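Local coordinates for protein E1 (Kluyveromyces marxianus, PDB 3VX6) that acts as an E1-like enzyme that activates the ubiquitin-like proteins ATG12 and ATG8 for autophagy and cytoplasm-to-vacuole transport, at residues K10-F15 with S205-I210; N118-F123 with K216-V221; V199-F204 with I233-S238. All coordinates share one frame; numbering follows the deposited sequence.

Interaction 1 of 3, residues K10-F15 with S205-I210; sequences KFAPSF and SHLKDI
A type II beta turn from L207 to I210, led in by an ST turn at S205, meets A12 of the N-terminal chain. The methyl of A12 points at this turn and touches three side chains there. A12 CB lies 3.3 Å from L207 CD1 and 3.5 Å from S205 OG. On the I210 side, A12 CB is 3.9 Å from I210 CG2. The same I210 CG2 also approaches the backbone, lying 3.2 Å from K10 O and near A12 N. It reaches these atoms because CG2 is anti to the backbone N of I210, with CG1 beside that N instead. The turn is held from within. I210 N bonds L207 O at 3.2 Å, and D209, third residue of the type II turn, has the positive phi of that position. S205 OG has two partners. S205 OG accepts from L207 N at 3.1 Å. S205 OG also donates to I210 O at 2.8 Å, with a C=O...donor angle of 159°. This hydroxyl thus ties the start of the segment to its end. The backbone of A12 is hydrogen-bonded to P211 and A213, which follow the turn. This joins the chain before strand 16-19 to the link between strand 198-202 and helix 215-225. L207 O also accepts from R237 NH1. Directly between 10-15 and 205-210 the chemistry is mainly methyl packing. The contact itself is therefore mainly apolar, with S205 OG bonded within its own segment and A12 held by backbone bonds to P211 and A213.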
ATOM      1  N   LYS A  10     -14.283   7.502   3.545  1.00 55.18           N
ATOM      2  CA  LYS A  10     -13.583   7.606   2.270  1.00 54.79           C
ATOM      3  C   LYS A  10     -12.101   7.335   2.458  1.00 53.17           C
ATOM      4  O   LYS A  10     -11.553   7.521   3.542  1.00 52.91           O
ATOM      5  CB  LYS A  10     -13.793   8.997   1.656  1.00 55.88           C
ATOM      6  CG  LYS A  10     -15.254   9.401   1.570  1.00 59.18           C
ATOM      7  CD  LYS A  10     -16.086   8.312   0.900  1.00 61.58           C
ATOM      8  CE  LYS A  10     -17.580   8.534   1.112  1.00 63.68           C
ATOM      9  NZ  LYS A  10     -18.402   7.399   0.582  1.00 65.66           N
ATOM     10  N   PHE A  11     -11.450   6.899   1.393  1.00 50.77           N
ATOM     11  CA  PHE A  11     -10.040   6.594   1.475  1.00 49.53           C
ATOM     12  C   PHE A  11      -9.260   7.363   0.427  1.00 49.26           C
ATOM     13  O   PHE A  11      -9.659   7.433  -0.731  1.00 50.82           O
ATOM     14  CB  PHE A  11      -9.854   5.098   1.287  1.00 48.57           C
ATOM     15  CG  PHE A  11     -10.733   4.270   2.177  1.00 48.00           C
ATOM     16  CD1 PHE A  11     -10.275   3.815   3.411  1.00 48.30           C
ATOM     17  CD2 PHE A  11     -12.027   3.955   1.788  1.00 45.65           C
ATOM     18  CE1 PHE A  11     -11.097   3.057   4.245  1.00 47.00           C
ATOM     19  CE2 PHE A  11     -12.850   3.204   2.611  1.00 46.16           C
ATOM     20  CZ  PHE A  11     -12.386   2.752   3.842  1.00 46.24           C
ATOM     21  N   ALA A  12      -8.148   7.957   0.838  1.00 48.86           N
ATOM     22  CA  ALA A  12      -7.320   8.710  -0.092  1.00 48.60           C
ATOM     23  C   ALA A  12      -6.509   7.729  -0.914  1.00 48.17           C
ATOM     24  O   ALA A  12      -6.235   6.615  -0.468  1.00 46.32           O
ATOM     25  CB  ALA A  12      -6.378   9.635   0.670  1.00 48.65           C
ATOM     26  N   PRO A  13      -6.138   8.115  -2.138  1.00 48.60           N
ATOM     27  CA  PRO A  13      -5.339   7.169  -2.914  1.00 48.94           C
ATOM     28  C   PRO A  13      -4.197   6.862  -1.961  1.00 48.15           C
ATOM     29  O   PRO A  13      -3.653   7.777  -1.346  1.00 50.40           O
ATOM     30  CB  PRO A  13      -4.905   7.997  -4.123  1.00 49.59           C
ATOM     31  CG  PRO A  13      -4.893   9.413  -3.586  1.00 50.59           C
ATOM     32  CD  PRO A  13      -6.164   9.440  -2.780  1.00 50.27           C
ATOM     33  N   SER A  14      -3.858   5.586  -1.812  1.00 46.75           N
ATOM     34  CA  SER A  14      -2.816   5.168  -0.874  1.00 44.53           C
ATOM     35  C   SER A  14      -1.394   5.706  -1.082  1.00 44.39           C
ATOM     36  O   SER A  14      -0.542   5.543  -0.207  1.00 43.06           O
ATOM     37  CB  SER A  14      -2.765   3.636  -0.817  1.00 43.73           C
ATOM     38  OG  SER A  14      -3.963   3.083  -0.291  1.00 44.07           O
ATOM     39  N   PHE A  15      -1.140   6.358  -2.211  1.00 43.20           N
ATOM     40  CA  PHE A  15       0.196   6.865  -2.502  1.00 42.89           C
ATOM     41  C   PHE A  15       0.162   7.707  -3.765  1.00 43.07           C
ATOM     42  O   PHE A  15      -0.800   7.669  -4.540  1.00 42.30           O
ATOM     43  CB  PHE A  15       1.132   5.703  -2.797  1.00 43.00           C
ATOM     44  CG  PHE A  15       0.813   5.023  -4.109  1.00 45.69           C
ATOM     45  CD1 PHE A  15      -0.397   4.347  -4.278  1.00 45.18           C
ATOM     46  CD2 PHE A  15       1.654   5.167  -5.211  1.00 44.23           C
ATOM     47  CE1 PHE A  15      -0.767   3.833  -5.523  1.00 46.30           C
ATOM     48  CE2 PHE A  15       1.289   4.656  -6.458  1.00 45.45           C
ATOM     49  CZ  PHE A  15       0.077   3.990  -6.615  1.00 44.58           C
ATOM     50  N   SER A 205      -1.785   8.252   4.598  1.00 40.68           N
ATOM     51  CA  SER A 205      -2.460   9.472   4.241  1.00 42.02           C
ATOM     52  C   SER A 205      -2.275  10.412   5.408  1.00 41.83           C
ATOM     53  O   SER A 205      -2.250   9.979   6.555  1.00 41.17           O
ATOM     54  CB  SER A 205      -3.949   9.218   3.985  1.00 42.91           C
ATOM     55  OG  SER A 205      -4.613  10.414   3.604  1.00 45.18           O
ATOM     56  N   HIS A 206      -2.095  11.689   5.095  1.00 42.31           N
ATOM     57  CA  HIS A 206      -1.955  12.728   6.099  1.00 42.19           C
ATOM     58  C   HIS A 206      -3.199  13.577   5.961  1.00 42.39           C
ATOM     59  O   HIS A 206      -3.317  14.629   6.596  1.00 42.74           O
ATOM     60  CB  HIS A 206      -0.730  13.599   5.848  1.00 44.16           C
ATOM     61  CG  HIS A 206       0.524  13.067   6.458  1.00 44.51           C
ATOM     62  ND1 HIS A 206       1.730  13.730   6.369  1.00 46.47           N
ATOM     63  CD2 HIS A 206       0.769  11.924   7.139  1.00 44.18           C
ATOM     64  CE1 HIS A 206       2.664  13.014   6.966  1.00 47.65           C
ATOM     65  NE2 HIS A 206       2.109  11.912   7.441  1.00 45.31           N
ATOM     66  N   LEU A 207      -4.112  13.125   5.103  1.00 42.61           N
ATOM     67  CA  LEU A 207      -5.376  13.813   4.900  1.00 43.37           C
ATOM     68  C   LEU A 207      -6.157  13.708   6.201  1.00 44.52           C
ATOM     69  O   LEU A 207      -6.185  12.652   6.829  1.00 45.05           O
ATOM     70  CB  LEU A 207      -6.166  13.173   3.758  1.00 42.10           C
ATOM     71  CG  LEU A 207      -5.696  13.556   2.354  1.00 43.45           C
ATOM     72  CD1 LEU A 207      -6.593  12.900   1.329  1.00 43.78           C
ATOM     73  CD2 LEU A 207      -5.730  15.079   2.182  1.00 41.23           C
ATOM     74  N   LYS A 208      -6.770  14.807   6.619  1.00 45.77           N
ATOM     75  CA  LYS A 208      -7.526  14.798   7.860  1.00 47.36           C
ATOM     76  C   LYS A 208      -8.605  13.715   7.852  1.00 48.38           C
ATOM     77  O   LYS A 208      -9.536  13.744   7.045  1.00 48.85           O
ATOM     78  CB  LYS A 208      -8.150  16.170   8.109  1.00 47.16           C
ATOM     79  N   ASP A 209      -8.437  12.753   8.756  1.00 48.96           N
ATOM     80  CA  ASP A 209      -9.353  11.640   8.965  1.00 48.53           C
ATOM     81  C   ASP A 209      -9.669  10.761   7.782  1.00 48.77           C
ATOM     82  O   ASP A 209     -10.590   9.941   7.825  1.00 49.66           O
ATOM     83  CB  ASP A 209     -10.649  12.144   9.591  1.00 49.46           C
ATOM     84  CG  ASP A 209     -10.426  12.712  10.971  1.00 52.05           C
ATOM     85  OD1 ASP A 209      -9.547  12.185  11.696  1.00 48.81           O
ATOM     86  OD2 ASP A 209     -11.127  13.681  11.328  1.00 55.48           O
ATOM     87  N   ILE A 210      -8.918  10.923   6.709  1.00 48.00           N
ATOM     88  CA  ILE A 210      -9.152  10.070   5.566  1.00 44.85           C
ATOM     89  C   ILE A 210      -7.927   9.192   5.511  1.00 43.11           C
ATOM     90  O   ILE A 210      -6.823   9.649   5.222  1.00 42.42           O
ATOM     91  CB  ILE A 210      -9.329  10.870   4.260  1.00 44.77           C
ATOM     92  CG1 ILE A 210     -10.569  11.758   4.375  1.00 41.16           C
ATOM     93  CG2 ILE A 210      -9.489   9.912   3.079  1.00 43.32           C
ATOM     94  CD1 ILE A 210     -10.913  12.477   3.102  1.00 41.62           C
TER

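Interaction 2 of 3, residues N118-F123 with K216-V221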
ATOM      1  N   ASN A 118       0.634  -6.256   8.295  1.00 42.82           N
ATOM      2  CA  ASN A 118       1.601  -5.455   7.567  1.00 42.34           C
ATOM      3  C   ASN A 118       1.726  -5.972   6.151  1.00 41.77           C
ATOM      4  O   ASN A 118       2.000  -5.210   5.235  1.00 42.55           O
ATOM      5  CB  ASN A 118       2.972  -5.515   8.232  1.00 41.44           C
ATOM      6  CG  ASN A 118       3.081  -4.591   9.427  1.00 40.68           C
ATOM      7  OD1 ASN A 118       3.247  -3.369   9.281  1.00 41.66           O
ATOM      8  ND2 ASN A 118       2.978  -5.162  10.622  1.00 42.55           N
ATOM      9  N   GLU A 119       1.513  -7.267   5.968  1.00 41.59           N
ATOM     10  CA  GLU A 119       1.647  -7.856   4.645  1.00 41.65           C
ATOM     11  C   GLU A 119       0.572  -7.498   3.648  1.00 41.46           C
ATOM     12  O   GLU A 119       0.739  -7.741   2.453  1.00 42.75           O
ATOM     13  CB  GLU A 119       1.731  -9.373   4.745  1.00 42.87           C
ATOM     14  CG  GLU A 119       2.943  -9.863   5.481  1.00 46.62           C
ATOM     15  CD  GLU A 119       3.104 -11.360   5.373  1.00 51.01           C
ATOM     16  OE1 GLU A 119       3.759 -11.936   6.261  1.00 53.33           O
ATOM     17  OE2 GLU A 119       2.588 -11.961   4.396  1.00 53.64           O
ATOM     18  N   ILE A 120      -0.531  -6.933   4.116  1.00 40.86           N
ATOM     19  CA  ILE A 120      -1.614  -6.574   3.208  1.00 40.80           C
ATOM     20  C   ILE A 120      -1.290  -5.308   2.429  1.00 41.03           C
ATOM     21  O   ILE A 120      -1.991  -4.958   1.476  1.00 40.63           O
ATOM     22  CB  ILE A 120      -2.918  -6.348   3.962  1.00 40.05           C
ATOM     23  CG1 ILE A 120      -2.781  -5.107   4.843  1.00 39.66           C
ATOM     24  CG2 ILE A 120      -3.260  -7.589   4.764  1.00 40.51           C
ATOM     25  CD1 ILE A 120      -3.933  -4.865   5.740  1.00 40.74           C
ATOM     26  N   ILE A 121      -0.220  -4.631   2.837  1.00 41.76           N
ATOM     27  CA  ILE A 121       0.202  -3.395   2.191  1.00 42.83           C
ATOM     28  C   ILE A 121       1.385  -3.590   1.271  1.00 40.89           C
ATOM     29  O   ILE A 121       2.425  -4.090   1.684  1.00 42.78           O
ATOM     30  CB  ILE A 121       0.588  -2.315   3.227  1.00 44.98           C
ATOM     31  CG1 ILE A 121      -0.669  -1.812   3.932  1.00 45.17           C
ATOM     32  CG2 ILE A 121       1.336  -1.167   2.538  1.00 43.72           C
ATOM     33  CD1 ILE A 121      -0.399  -0.725   4.925  1.00 46.50           C
ATOM     34  N   SER A 122       1.215  -3.180   0.022  1.00 38.89           N
ATOM     35  CA  SER A 122       2.274  -3.285  -0.962  1.00 37.97           C
ATOM     36  C   SER A 122       1.949  -2.445  -2.193  1.00 38.45           C
ATOM     37  O   SER A 122       0.856  -1.908  -2.327  1.00 39.44           O
ATOM     38  CB  SER A 122       2.456  -4.741  -1.369  1.00 35.84           C
ATOM     39  OG  SER A 122       3.616  -4.893  -2.153  1.00 36.70           O
ATOM     40  N   PHE A 123       2.915  -2.294  -3.080  1.00 39.30           N
ATOM     41  CA  PHE A 123       2.650  -1.564  -4.299  1.00 39.75           C
ATOM     42  C   PHE A 123       3.196  -2.384  -5.441  1.00 39.25           C
ATOM     43  O   PHE A 123       4.203  -3.074  -5.306  1.00 38.55           O
ATOM     44  CB  PHE A 123       3.265  -0.169  -4.291  1.00 40.27           C
ATOM     45  CG  PHE A 123       4.752  -0.154  -4.276  1.00 40.96           C
ATOM     46  CD1 PHE A 123       5.451  -0.409  -3.104  1.00 40.49           C
ATOM     47  CD2 PHE A 123       5.460   0.198  -5.422  1.00 41.71           C
ATOM     48  CE1 PHE A 123       6.837  -0.306  -3.069  1.00 42.27           C
ATOM     49  CE2 PHE A 123       6.843   0.305  -5.403  1.00 42.06           C
ATOM     50  CZ  PHE A 123       7.536   0.056  -4.227  1.00 42.84           C
ATOM     51  N   LYS A 216      -8.641  -0.554   3.849  1.00 39.53           N
ATOM     52  CA  LYS A 216      -9.640  -1.550   3.526  1.00 39.56           C
ATOM     53  C   LYS A 216      -9.077  -2.926   3.692  1.00 39.29           C
ATOM     54  O   LYS A 216      -9.780  -3.850   4.083  1.00 38.47           O
ATOM     55  CB  LYS A 216     -10.093  -1.370   2.093  1.00 40.43           C
ATOM     56  CG  LYS A 216     -10.983  -0.151   1.852  1.00 41.49           C
ATOM     57  CD  LYS A 216     -11.388  -0.059   0.372  1.00 43.29           C
ATOM     58  CE  LYS A 216     -12.279   1.141   0.134  1.00 43.75           C
ATOM     59  NZ  LYS A 216     -11.970   1.594  -1.264  1.00 46.38           N
ATOM     60  N   ASN A 217      -7.812  -3.046   3.317  1.00 37.25           N
ATOM     61  CA  ASN A 217      -7.071  -4.284   3.453  1.00 36.48           C
ATOM     62  C   ASN A 217      -7.187  -4.710   4.927  1.00 36.41           C
ATOM     63  O   ASN A 217      -7.729  -5.771   5.239  1.00 37.95           O
ATOM     64  CB  ASN A 217      -5.605  -4.032   3.081  1.00 38.26           C
ATOM     65  CG  ASN A 217      -5.448  -3.490   1.672  1.00 37.95           C
ATOM     66  OD1 ASN A 217      -6.408  -2.994   1.074  1.00 38.12           O
ATOM     67  ND2 ASN A 217      -4.241  -3.580   1.135  1.00 37.23           N
ATOM     68  N   ILE A 218      -6.702  -3.861   5.831  1.00 34.24           N
ATOM     69  CA  ILE A 218      -6.757  -4.167   7.256  1.00 33.84           C
ATOM     70  C   ILE A 218      -8.161  -4.624   7.637  1.00 34.54           C
ATOM     71  O   ILE A 218      -8.349  -5.728   8.164  1.00 32.94           O
ATOM     72  CB  ILE A 218      -6.360  -2.938   8.109  1.00 34.23           C
ATOM     73  CG1 ILE A 218      -4.937  -2.487   7.731  1.00 30.38           C
ATOM     74  CG2 ILE A 218      -6.486  -3.277   9.592  1.00 31.49           C
ATOM     75  CD1 ILE A 218      -4.511  -1.153   8.318  1.00 29.67           C
ATOM     76  N   LEU A 219      -9.147  -3.789   7.337  1.00 34.52           N
ATOM     77  CA  LEU A 219     -10.527  -4.126   7.641  1.00 33.93           C
ATOM     78  C   LEU A 219     -10.933  -5.471   7.073  1.00 33.70           C
ATOM     79  O   LEU A 219     -11.404  -6.340   7.787  1.00 34.90           O
ATOM     80  CB  LEU A 219     -11.458  -3.053   7.102  1.00 33.78           C
ATOM     81  CG  LEU A 219     -11.265  -1.750   7.856  1.00 34.98           C
ATOM     82  CD1 LEU A 219     -11.938  -0.611   7.122  1.00 35.52           C
ATOM     83  CD2 LEU A 219     -11.825  -1.921   9.257  1.00 37.74           C
ATOM     84  N   THR A 220     -10.747  -5.647   5.778  1.00 33.92           N
ATOM     85  CA  THR A 220     -11.127  -6.892   5.148  1.00 33.00           C
ATOM     86  C   THR A 220     -10.464  -8.103   5.817  1.00 33.40           C
ATOM     87  O   THR A 220     -11.107  -9.123   6.079  1.00 31.96           O
ATOM     88  CB  THR A 220     -10.775  -6.847   3.651  1.00 32.81           C
ATOM     89  OG1 THR A 220     -11.530  -5.807   3.024  1.00 32.90           O
ATOM     90  CG2 THR A 220     -11.086  -8.170   2.980  1.00 32.99           C
ATOM     91  N   VAL A 221      -9.179  -8.000   6.108  1.00 32.12           N
ATOM     92  CA  VAL A 221      -8.520  -9.136   6.716  1.00 32.16           C
ATOM     93  C   VAL A 221      -8.949  -9.348   8.158  1.00 33.29           C
ATOM     94  O   VAL A 221      -9.382 -10.426   8.552  1.00 34.47           O
ATOM     95  CB  VAL A 221      -7.012  -8.985   6.661  1.00 30.12           C
ATOM     96  CG1 VAL A 221      -6.371 -10.141   7.387  1.00 26.57           C
ATOM     97  CG2 VAL A 221      -6.561  -8.919   5.208  1.00 26.88           C
TER
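I120 carries CG1 between its backbone N and carbonyl carbon (chi1 67°), and an extended second torsion carries CD1 on towards N217 and I218. N217 has CG anti to its carbonyl carbon and beside its backbone N, which sets CG on the side of I120. The two side chains slide past each other in opposite directions. I120 CG1 lies 3.5 Å from N217 CB, while N217 ND2 reaches back to bond I120 O at 2.7 Å. The N-H...acceptor angle is 142°. I120 O lies in the amide plane of N217, but ND2 sits above the carbonyl plane of I120. The CG1 branch of I120 ends in CD1. I120 CD1 packs against I218 CG1 at 3.3 Å. The other branch, I120 CG2, meets V221 CG2 at 3.6 Å, one helical turn on from N217. I120 therefore covers one flank of the helix with both branches. The amide of N217 is held at both ends: ND2 also donates to P143 O, and OD1 accepts from F145 N. These three bonds use both amide atoms and fix the rotation of the group in a buried setting. L109 and L113 of helix 97-114 also touch V221. The contact sets the end of a 3-10 segment, just ahead of strand 123-130, against helix 215-225. That helix is the connection of a beta-alpha-beta crossover between strands 198-202 and 231-236. The packing joins this unit to the sheet that contains strands 123-130 and 135-144.

Interaction 3 of 3, residues V199-F204 with I233-S238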
ATOM      1  N   VAL A 199      -5.967  -2.223  16.120  1.00 40.03           N
ATOM      2  CA  VAL A 199      -4.875  -2.272  15.170  1.00 37.70           C
ATOM      3  C   VAL A 199      -4.314  -0.873  15.001  1.00 36.52           C
ATOM      4  O   VAL A 199      -5.065   0.079  14.829  1.00 36.11           O
ATOM      5  CB  VAL A 199      -5.377  -2.768  13.809  1.00 38.78           C
ATOM      6  CG1 VAL A 199      -4.313  -2.534  12.723  1.00 38.84           C
ATOM      7  CG2 VAL A 199      -5.738  -4.238  13.920  1.00 39.91           C
ATOM      8  N   VAL A 200      -2.994  -0.747  15.057  1.00 36.47           N
ATOM      9  CA  VAL A 200      -2.349   0.550  14.890  1.00 36.19           C
ATOM     10  C   VAL A 200      -1.692   0.566  13.514  1.00 37.17           C
ATOM     11  O   VAL A 200      -0.966  -0.354  13.139  1.00 37.56           O
ATOM     12  CB  VAL A 200      -1.322   0.819  16.020  1.00 34.90           C
ATOM     13  CG1 VAL A 200      -2.044   0.866  17.342  1.00 34.77           C
ATOM     14  CG2 VAL A 200      -0.278  -0.266  16.067  1.00 33.01           C
ATOM     15  N   PHE A 201      -1.970   1.620  12.759  1.00 37.32           N
ATOM     16  CA  PHE A 201      -1.480   1.748  11.399  1.00 37.20           C
ATOM     17  C   PHE A 201      -0.796   3.089  11.137  1.00 37.94           C
ATOM     18  O   PHE A 201      -1.350   4.149  11.429  1.00 36.82           O
ATOM     19  CB  PHE A 201      -2.680   1.556  10.458  1.00 36.77           C
ATOM     20  CG  PHE A 201      -2.410   1.867   9.011  1.00 37.43           C
ATOM     21  CD1 PHE A 201      -3.351   2.576   8.264  1.00 38.02           C
ATOM     22  CD2 PHE A 201      -1.258   1.428   8.379  1.00 36.78           C
ATOM     23  CE1 PHE A 201      -3.147   2.837   6.927  1.00 34.19           C
ATOM     24  CE2 PHE A 201      -1.047   1.687   7.033  1.00 34.90           C
ATOM     25  CZ  PHE A 201      -1.987   2.388   6.309  1.00 36.34           C
ATOM     26  N   LYS A 202       0.428   3.035  10.618  1.00 38.25           N
ATOM     27  CA  LYS A 202       1.139   4.255  10.267  1.00 38.41           C
ATOM     28  C   LYS A 202       0.547   4.571   8.903  1.00 38.51           C
ATOM     29  O   LYS A 202       1.003   4.098   7.862  1.00 37.23           O
ATOM     30  CB  LYS A 202       2.643   4.004  10.199  1.00 38.07           C
ATOM     31  CG  LYS A 202       3.282   4.051  11.582  1.00 40.82           C
ATOM     32  CD  LYS A 202       4.450   3.081  11.760  1.00 39.18           C
ATOM     33  CE  LYS A 202       5.029   3.225  13.158  1.00 37.64           C
ATOM     34  NZ  LYS A 202       6.218   2.368  13.393  1.00 37.13           N
ATOM     35  N   ASP A 203      -0.521   5.353   8.947  1.00 38.94           N
ATOM     36  CA  ASP A 203      -1.282   5.756   7.779  1.00 38.63           C
ATOM     37  C   ASP A 203      -0.475   6.327   6.609  1.00 39.06           C
ATOM     38  O   ASP A 203       0.502   7.057   6.796  1.00 40.39           O
ATOM     39  CB  ASP A 203      -2.334   6.756   8.229  1.00 37.92           C
ATOM     40  CG  ASP A 203      -3.532   6.789   7.321  1.00 39.61           C
ATOM     41  OD1 ASP A 203      -4.452   7.571   7.623  1.00 41.15           O
ATOM     42  OD2 ASP A 203      -3.562   6.046   6.317  1.00 40.31           O
ATOM     43  N   PHE A 204      -0.896   5.979   5.398  1.00 38.88           N
ATOM     44  CA  PHE A 204      -0.249   6.466   4.189  1.00 38.27           C
ATOM     45  C   PHE A 204      -0.941   7.718   3.738  1.00 38.78           C
ATOM     46  O   PHE A 204      -0.748   8.192   2.629  1.00 38.69           O
ATOM     47  CB  PHE A 204      -0.316   5.428   3.080  1.00 37.77           C
ATOM     48  CG  PHE A 204       0.546   4.241   3.325  1.00 37.41           C
ATOM     49  CD1 PHE A 204       1.421   4.218   4.401  1.00 38.45           C
ATOM     50  CD2 PHE A 204       0.491   3.152   2.480  1.00 37.51           C
ATOM     51  CE1 PHE A 204       2.228   3.123   4.633  1.00 40.01           C
ATOM     52  CE2 PHE A 204       1.293   2.052   2.695  1.00 38.91           C
ATOM     53  CZ  PHE A 204       2.166   2.034   3.777  1.00 40.68           C
ATOM     54  N   ILE A 233      -9.042   1.048  14.667  1.00 38.11           N
ATOM     55  CA  ILE A 233      -7.733   1.227  14.062  1.00 37.98           C
ATOM     56  C   ILE A 233      -7.129   2.578  14.384  1.00 38.90           C
ATOM     57  O   ILE A 233      -7.758   3.614  14.170  1.00 39.14           O
ATOM     58  CB  ILE A 233      -7.812   1.097  12.540  1.00 37.30           C
ATOM     59  CG1 ILE A 233      -8.349  -0.288  12.169  1.00 35.54           C
ATOM     60  CG2 ILE A 233      -6.441   1.360  11.931  1.00 36.54           C
ATOM     61  CD1 ILE A 233      -8.669  -0.445  10.706  1.00 34.58           C
ATOM     62  N   CYS A 234      -5.906   2.561  14.903  1.00 40.11           N
ATOM     63  CA  CYS A 234      -5.190   3.793  15.225  1.00 42.47           C
ATOM     64  C   CYS A 234      -4.395   4.216  13.995  1.00 41.67           C
ATOM     65  O   CYS A 234      -3.565   3.463  13.497  1.00 41.57           O
ATOM     66  CB  CYS A 234      -4.226   3.566  16.391  1.00 43.78           C
ATOM     67  SG  CYS A 234      -5.032   3.139  17.924  1.00 47.61           S
ATOM     68  N   PHE A 235      -4.653   5.417  13.505  1.00 42.83           N
ATOM     69  CA  PHE A 235      -3.956   5.920  12.331  1.00 43.85           C
ATOM     70  C   PHE A 235      -2.913   6.934  12.751  1.00 44.59           C
ATOM     71  O   PHE A 235      -3.227   8.088  13.027  1.00 46.05           O
ATOM     72  CB  PHE A 235      -4.967   6.539  11.368  1.00 42.35           C
ATOM     73  CG  PHE A 235      -5.966   5.546  10.832  1.00 44.46           C
ATOM     74  CD1 PHE A 235      -5.581   4.585   9.897  1.00 43.15           C
ATOM     75  CD2 PHE A 235      -7.284   5.543  11.286  1.00 43.68           C
ATOM     76  CE1 PHE A 235      -6.495   3.638   9.422  1.00 44.19           C
ATOM     77  CE2 PHE A 235      -8.205   4.598  10.815  1.00 43.34           C
ATOM     78  CZ  PHE A 235      -7.809   3.644   9.884  1.00 42.89           C
ATOM     79  N   LEU A 236      -1.664   6.496  12.815  1.00 46.65           N
ATOM     80  CA  LEU A 236      -0.594   7.389  13.224  1.00 48.67           C
ATOM     81  C   LEU A 236       0.005   8.186  12.081  1.00 49.01           C
ATOM     82  O   LEU A 236       0.272   7.662  10.998  1.00 49.18           O
ATOM     83  CB  LEU A 236       0.501   6.611  13.953  1.00 48.77           C
ATOM     84  CG  LEU A 236       0.032   6.077  15.305  1.00 50.88           C
ATOM     85  CD1 LEU A 236      -0.846   4.854  15.087  1.00 52.13           C
ATOM     86  CD2 LEU A 236       1.231   5.723  16.165  1.00 53.30           C
ATOM     87  N   ARG A 237       0.207   9.470  12.345  1.00 50.62           N
ATOM     88  CA  ARG A 237       0.778  10.395  11.377  1.00 52.34           C
ATOM     89  C   ARG A 237       1.806  11.299  12.061  1.00 54.15           C
ATOM     90  O   ARG A 237       1.591  11.785  13.176  1.00 56.51           O
ATOM     91  CB  ARG A 237      -0.321  11.273  10.756  1.00 51.05           C
ATOM     92  CG  ARG A 237      -1.159  10.639   9.639  1.00 50.28           C
ATOM     93  CD  ARG A 237      -2.431   9.971  10.152  1.00 47.14           C
ATOM     94  NE  ARG A 237      -3.336   9.606   9.062  1.00 44.12           N
ATOM     95  CZ  ARG A 237      -4.156  10.451   8.443  1.00 43.57           C
ATOM     96  NH1 ARG A 237      -4.197  11.726   8.802  1.00 44.41           N
ATOM     97  NH2 ARG A 237      -4.936  10.022   7.461  1.00 41.00           N
ATOM     98  N   SER A 238       2.931  11.530  11.404  1.00 55.98           N
ATOM     99  CA  SER A 238       3.932  12.414  11.985  1.00 56.79           C
ATOM    100  C   SER A 238       3.356  13.827  11.828  1.00 56.80           C
ATOM    101  O   SER A 238       3.840  14.796  12.393  1.00 56.18           O
ATOM    102  CB  SER A 238       5.255  12.266  11.227  1.00 55.41           C
ATOM    103  OG  SER A 238       5.061  12.447   9.836  1.00 53.77           O
TER
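V199-K202 and I233-L236 run side by side as parallel strands, their axes 4.4 Å apart at closest and turned by 22°. Three firm backbone bonds join them: C234 N to V199 O, F201 N to C234 O at 2.5 Å, and L236 N to F201 O at 2.7 Å. A fourth, from D203 N to L236 O, is weak. On one face of the pair lie V199, I233, F201 and F235. The two phenylalanine rings meet rim to rim, with planes at 76°. F201 CD1 lies 3.4 Å from F235 CD1. I233 CG2 sits over one face of the F235 ring, towards its rim. On the other face, V200 CG1 packs on C234 CB at 3.6 Å, and L236 CD1 comes near V200 CB. I218 of helix 215-225 covers F201 and I233. Beyond the strands, D203 and R237 lie side by side, pointing the same way, and form a salt bridge. The bend at chi2 (92°) sets CD of R237 beside D203 CB, and the guanidinium beyond it grips one oxygen side-on with two nitrogens. R237 NE lies 2.7 Å from D203 OD1, and R237 NH2 lies 2.5 Å from the same D203 OD1. Both nitrogens approach from the same face of the carboxylate. The other oxygen, D203 OD2, bonds S212 OG, and R237 NH1 bonds L207 O and S241 OG. An alanine in place of R237 would probably leave the buried D203 OD1 without its two donors and its countercharge, and L207 O without its NH1 bond. The buried charge of D203 is thus probably balanced by R237, whose guanidinium also ties the strand ends to the 205-210 turn.

Interactions 2 and 3 are buried, while interaction 1 is only partly so, with K10 exposed at its margin. Interactions 2 and 3 share one beta-alpha-beta unit: 3 pairs its strands, and 2 packs its helix against a neighbouring part of the fold. Their apolar surfaces merge, with I121 touching F201 and F204, and I218 touching F201 and I233. Interaction 1 sets residues 10-15 against the connection from strand 198-202 to helix 215-225. It meets interaction 3 through R237 and interaction 2 where F11 packs on K216. The chemistry differs accordingly: methyl packing on a turn in 1, one side-chain amide hydrogen bond amid aliphatic packing in 2, backbone pairing plus a salt bridge in 3.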